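Local atomic coordinates of heat shock protease HtrA (Thermotoga maritima, PDB entry 1L1J), a protein that probably acts as a serine endopeptidase in the heat-shock response, this chain being its trypsin-like protease domain. Residues A[30-39]-A[51-59]; A[86-97]-A[107-118]. All coordinates share one frame; numbering follows the deposited sequence.

Contact 1 of 2, residues A[30-39]-A[51-59]; sequences FFDPYFEQFF and ERQVASLGS
Leu57 sets its CD2 methyl over one face of the Phe39 ring, 3.7 Å from the ring centroid and 27° off the normal, a CH-pi contact displaced toward the rim. The Leu57 branch reaches the ring through CG anti to the backbone N (chi1 178°), while its CB and CG line the CZ end of Phe39. An alanine in place of Phe39 would probably leave the Leu57 methyl without the aromatic face it rests on and open a gap between helix and strand. Nearer the start of 30-39, Phe30 lies beside Ala55, with its CB 3.7 Å from Ser56 OG. The Phe31 ring brings CE1 to 3.4 Å from Val54 O, where the chain leaves the short helix; it swings there with CG anti to the backbone N (chi1 -152°), and Glu51 O lies at its edge. Farther out, the carboxylates of Glu36 and Glu51 come close, OE2 to OE2 3.9 Å. A water donates to Glu36 OE2 at 2.6 Å and more weakly to Glu51 OE2, and a salt bridge from Lys40 to Glu51 OE1 probably eases the like charges. Phe39 also nears Gly181, predicted to bind substrate, and Phe35 meets the ring of the predicted catalytic His74 edge-to-face. Segment 30-39 belongs to the insertion between strands 17-23 and 54-64, probably the counterpart of the LA loop of HtrA proteases, folded beside the predicted active site. Ala55 and Ser56 both face Val22 in a classic beta bulge. Helix 33-42 thus lies against the start of strand 54-64, itself paired with 17-23.

Contact 2 of 2, residues A[86-97]-A[107-118]; sequences MLDGSKYDAEYI and VIKIKASDKKFP
Tyr92 and Phe117 form an offset edge-to-face pair, the edge of Phe117 directed at the face of Tyr92, with centroids 5.5 Å apart and planes at 82°. Tyr92 OH lies at the edge of the Phe117 ring and donates to Ser90 OG at 2.8 Å; Ser90 OG donates on to Asp88 OD1, which also takes Ser90 N in an Asx turn, so the phenol's acceptor is itself held. Met86 adds an oblique Met-aromatic contact, SD 5.0 Å from the Phe117 centroid, and its CE meets Pro118. Ile110 crosses Tyr92 at about a right angle, CG1 and CG2 packing on CB and the CD2 side of the ring. Toward the other end Ile97, its CG1 anti to the carbonyl carbon (chi1 -54°), lays CB against Val107 CG1 and CD1 against Lys109 CB. The backbones are joined by Glu95 N to Lys109 O, 2.9 Å, and, beside Ile97, weakly by Ile97 N to Val107 O. A water accepts from Asp93 N and Lys111 NZ. Ile110 packs on Val84 and Ile69, Tyr96 on helix 73-76. Strand 91-93 pairs with 83-85, and the chain beyond it runs alongside 105-109, between 68-72 and 98-100 in the sheet, closing the N-terminal barrel of the chymotrypsin-like fold.

In the fold
From the N terminus, the chain runs through helix 5-13 and strand 17-23 before reaching contact 1, where 30-39 meets 51-59 and closes a loop of 11 intervening residues holding the end of helix 33-42 and the start of helix 50-53. After strands 54-64 and 68-72, helix 73-76 and strand 83-85, contact 2 closes a second loop, which contains strand 98-100. The two loops follow in series, neither nesting nor crossing, and their centres are 22 Å apart. Both reach the same antiparallel sheet: contact 1 fastens a helix to strand 54-64, while contact 2 brings the two ends of the sheet, around strands 91-93 and 105-109, together into a barrel.

Contact 1 of 2, residues A[30-39]-A[51-59]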
loop_
_atom_site.group_PDB
_atom_site.type_symbol
_atom_site.label_atom_id
_atom_site.label_comp_id
_atom_site.label_asym_id
_atom_site.label_seq_id
_atom_site.Cartn_x
_atom_site.Cartn_y
_atom_site.Cartn_z
ATOM N N PHE A 30 -13.955 -8.219 1.271
ATOM C CA PHE A 30 -13.072 -7.134 0.835
ATOM C C PHE A 30 -13.318 -6.810 -0.634
ATOM O O PHE A 30 -12.478 -6.204 -1.307
ATOM C CB PHE A 30 -11.605 -7.544 1.042
ATOM C CG PHE A 30 -11.385 -9.039 1.032
ATOM C CD1 PHE A 30 -11.825 -9.818 -0.036
ATOM C CD2 PHE A 30 -10.762 -9.669 2.107
ATOM C CE1 PHE A 30 -11.649 -11.202 -0.030
ATOM C CE2 PHE A 30 -10.582 -11.057 2.120
ATOM C CZ PHE A 30 -11.027 -11.823 1.049
ATOM N N PHE A 31 -14.482 -7.220 -1.121
ATOM C CA PHE A 31 -14.862 -6.989 -2.502
ATOM C C PHE A 31 -15.629 -5.672 -2.606
ATOM O O PHE A 31 -16.785 -5.667 -3.035
ATOM C CB PHE A 31 -15.747 -8.146 -3.003
ATOM C CG PHE A 31 -15.663 -8.391 -4.495
ATOM C CD1 PHE A 31 -14.971 -9.498 -4.992
ATOM C CD2 PHE A 31 -16.271 -7.516 -5.400
ATOM C CE1 PHE A 31 -14.885 -9.733 -6.372
ATOM C CE2 PHE A 31 -16.193 -7.737 -6.779
ATOM C CZ PHE A 31 -15.499 -8.849 -7.267
ATOM N N ASP A 32 -15.016 -4.560 -2.199
ATOM C CA ASP A 32 -15.710 -3.280 -2.312
ATOM C C ASP A 32 -15.695 -2.870 -3.783
ATOM O O ASP A 32 -14.653 -2.489 -4.323
ATOM C CB ASP A 32 -15.052 -2.200 -1.449
ATOM C CG ASP A 32 -15.696 -0.822 -1.637
ATOM O OD1 ASP A 32 -16.936 -0.737 -1.774
ATOM O OD2 ASP A 32 -14.955 0.185 -1.636
ATOM N N PRO A 33 -16.868 -2.946 -4.441
ATOM C CA PRO A 33 -17.142 -2.626 -5.850
ATOM C C PRO A 33 -16.354 -1.482 -6.485
ATOM O O PRO A 33 -16.179 -1.453 -7.707
ATOM C CB PRO A 33 -18.658 -2.377 -5.870
ATOM C CG PRO A 33 -19.021 -2.126 -4.415
ATOM C CD PRO A 33 -18.136 -3.105 -3.707
ATOM N N TYR A 34 -15.876 -0.546 -5.673
ATOM C CA TYR A 34 -15.110 0.561 -6.222
ATOM C C TYR A 34 -13.788 0.016 -6.770
ATOM O O TYR A 34 -13.427 0.268 -7.924
ATOM C CB TYR A 34 -14.832 1.621 -5.143
ATOM C CG TYR A 34 -14.398 2.962 -5.712
ATOM C CD1 TYR A 34 -15.342 3.867 -6.208
ATOM C CD2 TYR A 34 -13.044 3.285 -5.843
ATOM C CE1 TYR A 34 -14.954 5.054 -6.829
ATOM C CE2 TYR A 34 -12.644 4.465 -6.467
ATOM C CZ TYR A 34 -13.606 5.345 -6.961
ATOM O OH TYR A 34 -13.223 6.494 -7.620
ATOM N N PHE A 35 -13.097 -0.759 -5.935
ATOM C CA PHE A 35 -11.791 -1.343 -6.253
ATOM C C PHE A 35 -11.742 -2.322 -7.435
ATOM O O PHE A 35 -10.802 -2.293 -8.237
ATOM C CB PHE A 35 -11.225 -2.019 -4.998
ATOM C CG PHE A 35 -11.011 -1.076 -3.845
ATOM C CD1 PHE A 35 -12.041 -0.250 -3.397
ATOM C CD2 PHE A 35 -9.783 -1.021 -3.197
ATOM C CE1 PHE A 35 -11.854 0.621 -2.321
ATOM C CE2 PHE A 35 -9.584 -0.153 -2.118
ATOM C CZ PHE A 35 -10.629 0.669 -1.681
ATOM N N GLU A 36 -12.737 -3.196 -7.534
ATOM C CA GLU A 36 -12.778 -4.153 -8.629
ATOM C C GLU A 36 -12.994 -3.420 -9.945
ATOM O O GLU A 36 -12.503 -3.846 -10.988
ATOM C CB GLU A 36 -13.888 -5.179 -8.391
ATOM C CG GLU A 36 -14.471 -5.816 -9.641
ATOM C CD GLU A 36 -15.767 -5.141 -10.087
ATOM O OE1 GLU A 36 -16.687 -5.005 -9.244
ATOM O OE2 GLU A 36 -15.871 -4.751 -11.275
ATOM N N GLN A 37 -13.706 -2.301 -9.890
ATOM C CA GLN A 37 -13.973 -1.544 -11.097
ATOM C C GLN A 37 -12.740 -0.792 -11.570
ATOM O O GLN A 37 -12.567 -0.563 -12.772
ATOM C CB GLN A 37 -15.125 -0.560 -10.875
ATOM C CG GLN A 37 -16.040 -0.412 -12.099
ATOM C CD GLN A 37 -16.859 0.878 -12.096
ATOM O OE1 GLN A 37 -17.554 1.199 -11.117
ATOM N NE2 GLN A 37 -16.780 1.626 -13.199
ATOM N N PHE A 38 -11.877 -0.404 -10.633
ATOM C CA PHE A 38 -10.661 0.321 -10.998
ATOM C C PHE A 38 -9.737 -0.579 -11.810
ATOM O O PHE A 38 -9.286 -0.203 -12.896
ATOM C CB PHE A 38 -9.918 0.817 -9.757
ATOM C CG PHE A 38 -8.643 1.554 -10.070
ATOM C CD1 PHE A 38 -8.675 2.864 -10.526
ATOM C CD2 PHE A 38 -7.410 0.925 -9.944
ATOM C CE1 PHE A 38 -7.498 3.536 -10.851
ATOM C CE2 PHE A 38 -6.220 1.594 -10.269
ATOM C CZ PHE A 38 -6.268 2.896 -10.722
ATOM N N PHE A 39 -9.449 -1.764 -11.281
ATOM C CA PHE A 39 -8.588 -2.700 -11.989
ATOM C C PHE A 39 -9.251 -3.135 -13.301
ATOM O O PHE A 39 -8.643 -3.089 -14.372
ATOM C CB PHE A 39 -8.306 -3.934 -11.127
ATOM C CG PHE A 39 -7.473 -3.654 -9.915
ATOM C CD1 PHE A 39 -8.053 -3.601 -8.647
ATOM C CD2 PHE A 39 -6.097 -3.470 -10.030
ATOM C CE1 PHE A 39 -7.274 -3.373 -7.512
ATOM C CE2 PHE A 39 -5.311 -3.240 -8.903
ATOM C CZ PHE A 39 -5.900 -3.194 -7.644
ATOM N N GLU A 51 -12.398 -11.110 -12.064
ATOM C CA GLU A 51 -13.557 -11.076 -11.168
ATOM C C GLU A 51 -13.830 -12.405 -10.470
ATOM O O GLU A 51 -13.613 -12.546 -9.264
ATOM C CB GLU A 51 -14.808 -10.648 -11.942
ATOM C CG GLU A 51 -14.878 -9.160 -12.237
ATOM C CD GLU A 51 -15.982 -8.797 -13.222
ATOM O OE1 GLU A 51 -15.886 -9.195 -14.404
ATOM O OE2 GLU A 51 -16.947 -8.110 -12.819
ATOM N N ARG A 52 -14.313 -13.384 -11.223
ATOM C CA ARG A 52 -14.607 -14.685 -10.643
ATOM C C ARG A 52 -13.463 -15.180 -9.744
ATOM O O ARG A 52 -13.695 -15.550 -8.594
ATOM C CB ARG A 52 -14.893 -15.700 -11.763
ATOM C CG ARG A 52 -16.281 -16.361 -11.684
ATOM C CD ARG A 52 -16.617 -17.123 -12.973
ATOM N NE ARG A 52 -17.097 -18.491 -12.743
ATOM C CZ ARG A 52 -18.353 -18.830 -12.439
ATOM N NH1 ARG A 52 -19.295 -17.902 -12.324
ATOM N NH2 ARG A 52 -18.666 -20.111 -12.258
ATOM N N GLN A 53 -12.232 -15.143 -10.251
ATOM C CA GLN A 53 -11.076 -15.629 -9.497
ATOM C C GLN A 53 -10.467 -14.753 -8.396
ATOM O O GLN A 53 -9.934 -15.283 -7.420
ATOM C CB GLN A 53 -9.956 -16.025 -10.467
ATOM C CG GLN A 53 -10.339 -17.124 -11.460
ATOM C CD GLN A 53 -9.147 -17.653 -12.251
ATOM O OE1 GLN A 53 -8.278 -18.341 -11.708
ATOM N NE2 GLN A 53 -9.101 -17.329 -13.538
ATOM N N VAL A 54 -10.536 -13.431 -8.532
ATOM C CA VAL A 54 -9.917 -12.547 -7.541
ATOM C C VAL A 54 -10.867 -11.850 -6.571
ATOM O O VAL A 54 -11.975 -11.455 -6.928
ATOM C CB VAL A 54 -9.037 -11.474 -8.233
ATOM C CG1 VAL A 54 -8.280 -10.661 -7.193
ATOM C CG2 VAL A 54 -8.054 -12.143 -9.174
ATOM N N ALA A 55 -10.410 -11.697 -5.336
ATOM C CA ALA A 55 -11.210 -11.064 -4.305
ATOM C C ALA A 55 -10.637 -9.695 -3.989
ATOM O O ALA A 55 -11.369 -8.750 -3.690
ATOM C CB ALA A 55 -11.222 -11.936 -3.056
ATOM N N SER A 56 -9.313 -9.607 -4.058
ATOM C CA SER A 56 -8.602 -8.362 -3.800
ATOM C C SER A 56 -7.201 -8.343 -4.393
ATOM O O SER A 56 -6.448 -9.322 -4.314
ATOM C CB SER A 56 -8.514 -8.091 -2.303
ATOM O OG SER A 56 -9.426 -7.073 -1.932
ATOM N N LEU A 57 -6.871 -7.207 -4.991
ATOM C CA LEU A 57 -5.572 -6.983 -5.601
ATOM C C LEU A 57 -5.077 -5.676 -5.012
ATOM O O LEU A 57 -5.816 -4.690 -4.965
ATOM C CB LEU A 57 -5.724 -6.860 -7.118
ATOM C CG LEU A 57 -4.475 -6.574 -7.940
ATOM C CD1 LEU A 57 -3.403 -7.623 -7.683
ATOM C CD2 LEU A 57 -4.866 -6.559 -9.398
ATOM N N GLY A 58 -3.839 -5.669 -4.543
ATOM C CA GLY A 58 -3.305 -4.455 -3.962
ATOM C C GLY A 58 -1.797 -4.429 -3.947
ATOM O O GLY A 58 -1.138 -5.029 -4.805
ATOM N N SER A 59 -1.246 -3.721 -2.970
ATOM C CA SER A 59 0.194 -3.624 -2.839
ATOM C C SER A 59 0.547 -3.688 -1.368
ATOM O O SER A 59 -0.327 -3.712 -0.505
ATOM C CB SER A 59 0.696 -2.303 -3.428
ATOM O OG SER A 59 0.255 -2.124 -4.764
HETATM O O HOH W 1 -16.198 -5.678 -13.728
#

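Contact 2 of 2, residues A[86-97]-A[107-118]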
loop_
_atom_site.group_PDB
_atom_site.type_symbol
_atom_site.label_atom_id
_atom_site.label_comp_id
_atom_site.label_asym_id
_atom_site.label_seq_id
_atom_site.Cartn_x
_atom_site.Cartn_y
_atom_site.Cartn_z
ATOM N N MET A 86 6.482 -10.876 -5.877
ATOM C CA MET A 86 7.578 -9.912 -5.812
ATOM C C MET A 86 8.131 -9.459 -7.160
ATOM O O MET A 86 7.832 -10.035 -8.208
ATOM C CB MET A 86 8.729 -10.473 -4.972
ATOM C CG MET A 86 8.675 -10.128 -3.490
ATOM S SD MET A 86 10.135 -10.733 -2.604
ATOM C CE MET A 86 11.353 -9.416 -2.848
ATOM N N LEU A 87 8.955 -8.417 -7.113
ATOM C CA LEU A 87 9.548 -7.863 -8.314
ATOM C C LEU A 87 10.457 -8.840 -9.030
ATOM O O LEU A 87 10.504 -8.838 -10.261
ATOM C CB LEU A 87 10.339 -6.588 -7.996
ATOM C CG LEU A 87 9.752 -5.260 -8.484
ATOM C CD1 LEU A 87 10.807 -4.184 -8.334
ATOM C CD2 LEU A 87 9.316 -5.364 -9.938
ATOM N N ASP A 88 11.187 -9.667 -8.279
ATOM C CA ASP A 88 12.088 -10.622 -8.923
ATOM C C ASP A 88 11.283 -11.708 -9.641
ATOM O O ASP A 88 11.821 -12.458 -10.449
ATOM C CB ASP A 88 13.076 -11.249 -7.914
ATOM C CG ASP A 88 12.392 -12.125 -6.870
ATOM O OD1 ASP A 88 11.269 -12.610 -7.150
ATOM O OD2 ASP A 88 12.990 -12.340 -5.783
ATOM N N GLY A 89 9.984 -11.765 -9.350
ATOM C CA GLY A 89 9.113 -12.743 -9.981
ATOM C C GLY A 89 8.601 -13.812 -9.034
ATOM O O GLY A 89 7.508 -14.340 -9.219
ATOM N N SER A 90 9.395 -14.113 -8.008
ATOM C CA SER A 90 9.061 -15.132 -7.010
ATOM C C SER A 90 7.706 -14.928 -6.325
ATOM O O SER A 90 7.324 -13.798 -6.031
ATOM C CB SER A 90 10.175 -15.197 -5.947
ATOM O OG SER A 90 10.309 -13.976 -5.235
ATOM N N LYS A 91 6.988 -16.020 -6.068
ATOM C CA LYS A 91 5.681 -15.940 -5.414
ATOM C C LYS A 91 5.728 -16.532 -4.001
ATOM O O LYS A 91 6.595 -17.355 -3.692
ATOM C CB LYS A 91 4.619 -16.645 -6.270
ATOM C CG LYS A 91 4.563 -16.122 -7.706
ATOM C CD LYS A 91 3.150 -16.065 -8.296
ATOM C CE LYS A 91 3.203 -15.571 -9.762
ATOM N NZ LYS A 91 1.886 -15.488 -10.487
ATOM N N TYR A 92 4.819 -16.089 -3.134
ATOM C CA TYR A 92 4.794 -16.573 -1.756
ATOM C C TYR A 92 3.407 -16.637 -1.151
ATOM O O TYR A 92 2.416 -16.195 -1.737
ATOM C CB TYR A 92 5.635 -15.680 -0.841
ATOM C CG TYR A 92 7.050 -15.460 -1.293
ATOM C CD1 TYR A 92 7.325 -14.694 -2.418
ATOM C CD2 TYR A 92 8.118 -16.042 -0.611
ATOM C CE1 TYR A 92 8.625 -14.511 -2.860
ATOM C CE2 TYR A 92 9.431 -15.865 -1.042
ATOM C CZ TYR A 92 9.675 -15.100 -2.172
ATOM O OH TYR A 92 10.962 -14.936 -2.633
ATOM N N ASP A 93 3.365 -17.192 0.052
ATOM C CA ASP A 93 2.137 -17.315 0.812
ATOM C C ASP A 93 2.372 -16.547 2.089
ATOM O O ASP A 93 3.345 -16.794 2.800
ATOM C CB ASP A 93 1.835 -18.780 1.121
ATOM C CG ASP A 93 1.097 -19.473 -0.012
ATOM O OD1 ASP A 93 -0.153 -19.353 -0.077
ATOM O OD2 ASP A 93 1.772 -20.124 -0.842
ATOM N N ALA A 94 1.483 -15.604 2.363
ATOM C CA ALA A 94 1.597 -14.773 3.544
ATOM C C ALA A 94 0.659 -15.217 4.645
ATOM O O ALA A 94 -0.427 -15.754 4.387
ATOM C CB ALA A 94 1.300 -13.339 3.182
ATOM N N GLU A 95 1.074 -14.963 5.878
ATOM C CA GLU A 95 0.261 -15.323 7.025
ATOM C C GLU A 95 -0.265 -14.066 7.696
ATOM O O GLU A 95 0.516 -13.241 8.161
ATOM C CB GLU A 95 1.090 -16.115 8.025
ATOM C CG GLU A 95 0.254 -16.912 8.989
ATOM C CD GLU A 95 1.095 -17.582 10.036
ATOM O OE1 GLU A 95 0.630 -18.597 10.601
ATOM O OE2 GLU A 95 2.218 -17.084 10.294
ATOM N N TYR A 96 -1.584 -13.923 7.752
ATOM C CA TYR A 96 -2.187 -12.750 8.370
ATOM C C TYR A 96 -1.809 -12.569 9.847
ATOM O O TYR A 96 -2.502 -13.066 10.738
ATOM C CB TYR A 96 -3.702 -12.816 8.249
ATOM C CG TYR A 96 -4.386 -11.619 8.851
ATOM C CD1 TYR A 96 -4.602 -10.461 8.103
ATOM C CD2 TYR A 96 -4.814 -11.634 10.180
ATOM C CE1 TYR A 96 -5.235 -9.347 8.668
ATOM C CE2 TYR A 96 -5.444 -10.528 10.752
ATOM C CZ TYR A 96 -5.654 -9.389 9.994
ATOM O OH TYR A 96 -6.290 -8.310 10.566
ATOM N N ILE A 97 -0.720 -11.844 10.089
ATOM C CA ILE A 97 -0.214 -11.559 11.433
ATOM C C ILE A 97 -1.233 -10.820 12.307
ATOM O O ILE A 97 -1.424 -11.148 13.483
ATOM C CB ILE A 97 1.040 -10.671 11.359
ATOM C CG1 ILE A 97 2.088 -11.314 10.451
ATOM C CG2 ILE A 97 1.577 -10.411 12.749
ATOM C CD1 ILE A 97 2.597 -12.647 10.936
ATOM N N VAL A 107 -0.595 -6.170 8.711
ATOM C CA VAL A 107 0.719 -6.761 8.523
ATOM C C VAL A 107 0.622 -8.224 8.079
ATOM O O VAL A 107 -0.253 -8.978 8.514
ATOM C CB VAL A 107 1.570 -6.653 9.807
ATOM C CG1 VAL A 107 0.922 -7.444 10.930
ATOM C CG2 VAL A 107 2.986 -7.138 9.531
ATOM N N ILE A 108 1.545 -8.605 7.207
ATOM C CA ILE A 108 1.590 -9.934 6.638
ATOM C C ILE A 108 2.993 -10.514 6.796
ATOM O O ILE A 108 3.932 -9.781 7.103
ATOM C CB ILE A 108 1.168 -9.839 5.158
ATOM C CG1 ILE A 108 -0.210 -10.473 4.993
ATOM C CG2 ILE A 108 2.243 -10.416 4.239
ATOM C CD1 ILE A 108 -1.284 -9.777 5.792
ATOM N N LYS A 109 3.131 -11.825 6.591
ATOM C CA LYS A 109 4.426 -12.490 6.748
ATOM C C LYS A 109 4.728 -13.581 5.708
ATOM O O LYS A 109 3.932 -14.504 5.483
ATOM C CB LYS A 109 4.522 -13.078 8.163
ATOM C CG LYS A 109 5.836 -13.767 8.484
ATOM C CD LYS A 109 7.000 -12.801 8.430
ATOM C CE LYS A 109 8.275 -13.458 8.937
ATOM N NZ LYS A 109 8.673 -14.660 8.140
ATOM N N ILE A 110 5.899 -13.458 5.090
ATOM C CA ILE A 110 6.363 -14.389 4.071
ATOM C C ILE A 110 7.574 -15.211 4.532
ATOM O O ILE A 110 8.561 -14.678 5.043
ATOM C CB ILE A 110 6.704 -13.626 2.770
ATOM C CG1 ILE A 110 5.520 -13.695 1.819
ATOM C CG2 ILE A 110 7.930 -14.203 2.109
ATOM C CD1 ILE A 110 4.281 -13.103 2.380
ATOM N N LYS A 111 7.484 -16.519 4.338
ATOM C CA LYS A 111 8.544 -17.437 4.729
ATOM C C LYS A 111 9.850 -17.128 3.992
ATOM O O LYS A 111 9.871 -17.026 2.763
ATOM C CB LYS A 111 8.101 -18.876 4.441
ATOM C CG LYS A 111 6.578 -19.074 4.449
ATOM C CD LYS A 111 6.208 -20.560 4.456
ATOM C CE LYS A 111 4.742 -20.799 4.089
ATOM N NZ LYS A 111 4.481 -20.606 2.631
ATOM N N ALA A 112 10.934 -16.982 4.751
ATOM C CA ALA A 112 12.256 -16.681 4.195
ATOM C C ALA A 112 13.211 -17.889 4.272
ATOM O O ALA A 112 14.232 -17.842 4.968
ATOM C CB ALA A 112 12.864 -15.477 4.935
ATOM N N SER A 113 12.875 -18.949 3.535
ATOM C CA SER A 113 13.646 -20.198 3.497
ATOM C C SER A 113 15.124 -20.074 3.870
ATOM O O SER A 113 15.568 -20.668 4.859
ATOM C CB SER A 113 13.525 -20.868 2.115
ATOM O OG SER A 113 14.118 -20.088 1.089
ATOM N N ASP A 114 15.882 -19.318 3.077
ATOM C CA ASP A 114 17.311 -19.125 3.338
ATOM C C ASP A 114 17.673 -17.650 3.538
ATOM O O ASP A 114 17.892 -17.200 4.669
ATOM C CB ASP A 114 18.160 -19.739 2.202
ATOM C CG ASP A 114 17.777 -19.215 0.814
ATOM O OD1 ASP A 114 16.619 -19.432 0.385
ATOM O OD2 ASP A 114 18.642 -18.593 0.153
ATOM N N LYS A 115 17.733 -16.900 2.440
ATOM C CA LYS A 115 18.070 -15.489 2.522
ATOM C C LYS A 115 16.893 -14.643 2.959
ATOM O O LYS A 115 15.728 -15.025 2.801
ATOM C CB LYS A 115 18.608 -14.970 1.179
ATOM C CG LYS A 115 20.087 -15.275 0.955
ATOM C CD LYS A 115 20.940 -14.703 2.096
ATOM C CE LYS A 115 22.406 -15.129 1.994
ATOM N NZ LYS A 115 23.248 -14.574 3.105
ATOM N N LYS A 116 17.221 -13.495 3.537
ATOM C CA LYS A 116 16.218 -12.562 3.991
ATOM C C LYS A 116 15.851 -11.687 2.799
ATOM O O LYS A 116 16.481 -11.772 1.739
ATOM C CB LYS A 116 16.769 -11.737 5.151
ATOM C CG LYS A 116 17.130 -12.593 6.371
ATOM C CD LYS A 116 17.512 -11.746 7.594
ATOM C CE LYS A 116 17.693 -12.622 8.829
ATOM N NZ LYS A 116 17.921 -11.827 10.064
ATOM N N PHE A 117 14.834 -10.852 2.974
ATOM C CA PHE A 117 14.350 -9.987 1.906
ATOM C C PHE A 117 14.801 -8.538 2.022
ATOM O O PHE A 117 15.371 -8.125 3.038
ATOM C CB PHE A 117 12.827 -10.000 1.908
ATOM C CG PHE A 117 12.232 -11.370 1.853
ATOM C CD1 PHE A 117 12.199 -12.081 0.662
ATOM C CD2 PHE A 117 11.689 -11.947 2.993
ATOM C CE1 PHE A 117 11.627 -13.354 0.605
ATOM C CE2 PHE A 117 11.118 -13.220 2.947
ATOM C CZ PHE A 117 11.088 -13.923 1.750
ATOM N N PRO A 118 14.573 -7.750 0.960
ATOM C CA PRO A 118 14.940 -6.330 0.959
ATOM C C PRO A 118 13.819 -5.617 1.715
ATOM O O PRO A 118 12.672 -6.071 1.700
ATOM C CB PRO A 118 14.962 -5.979 -0.525
ATOM C CG PRO A 118 13.915 -6.894 -1.098
ATOM C CD PRO A 118 14.220 -8.196 -0.402
HETATM O O HOH W 2 5.429 -17.859 1.936
#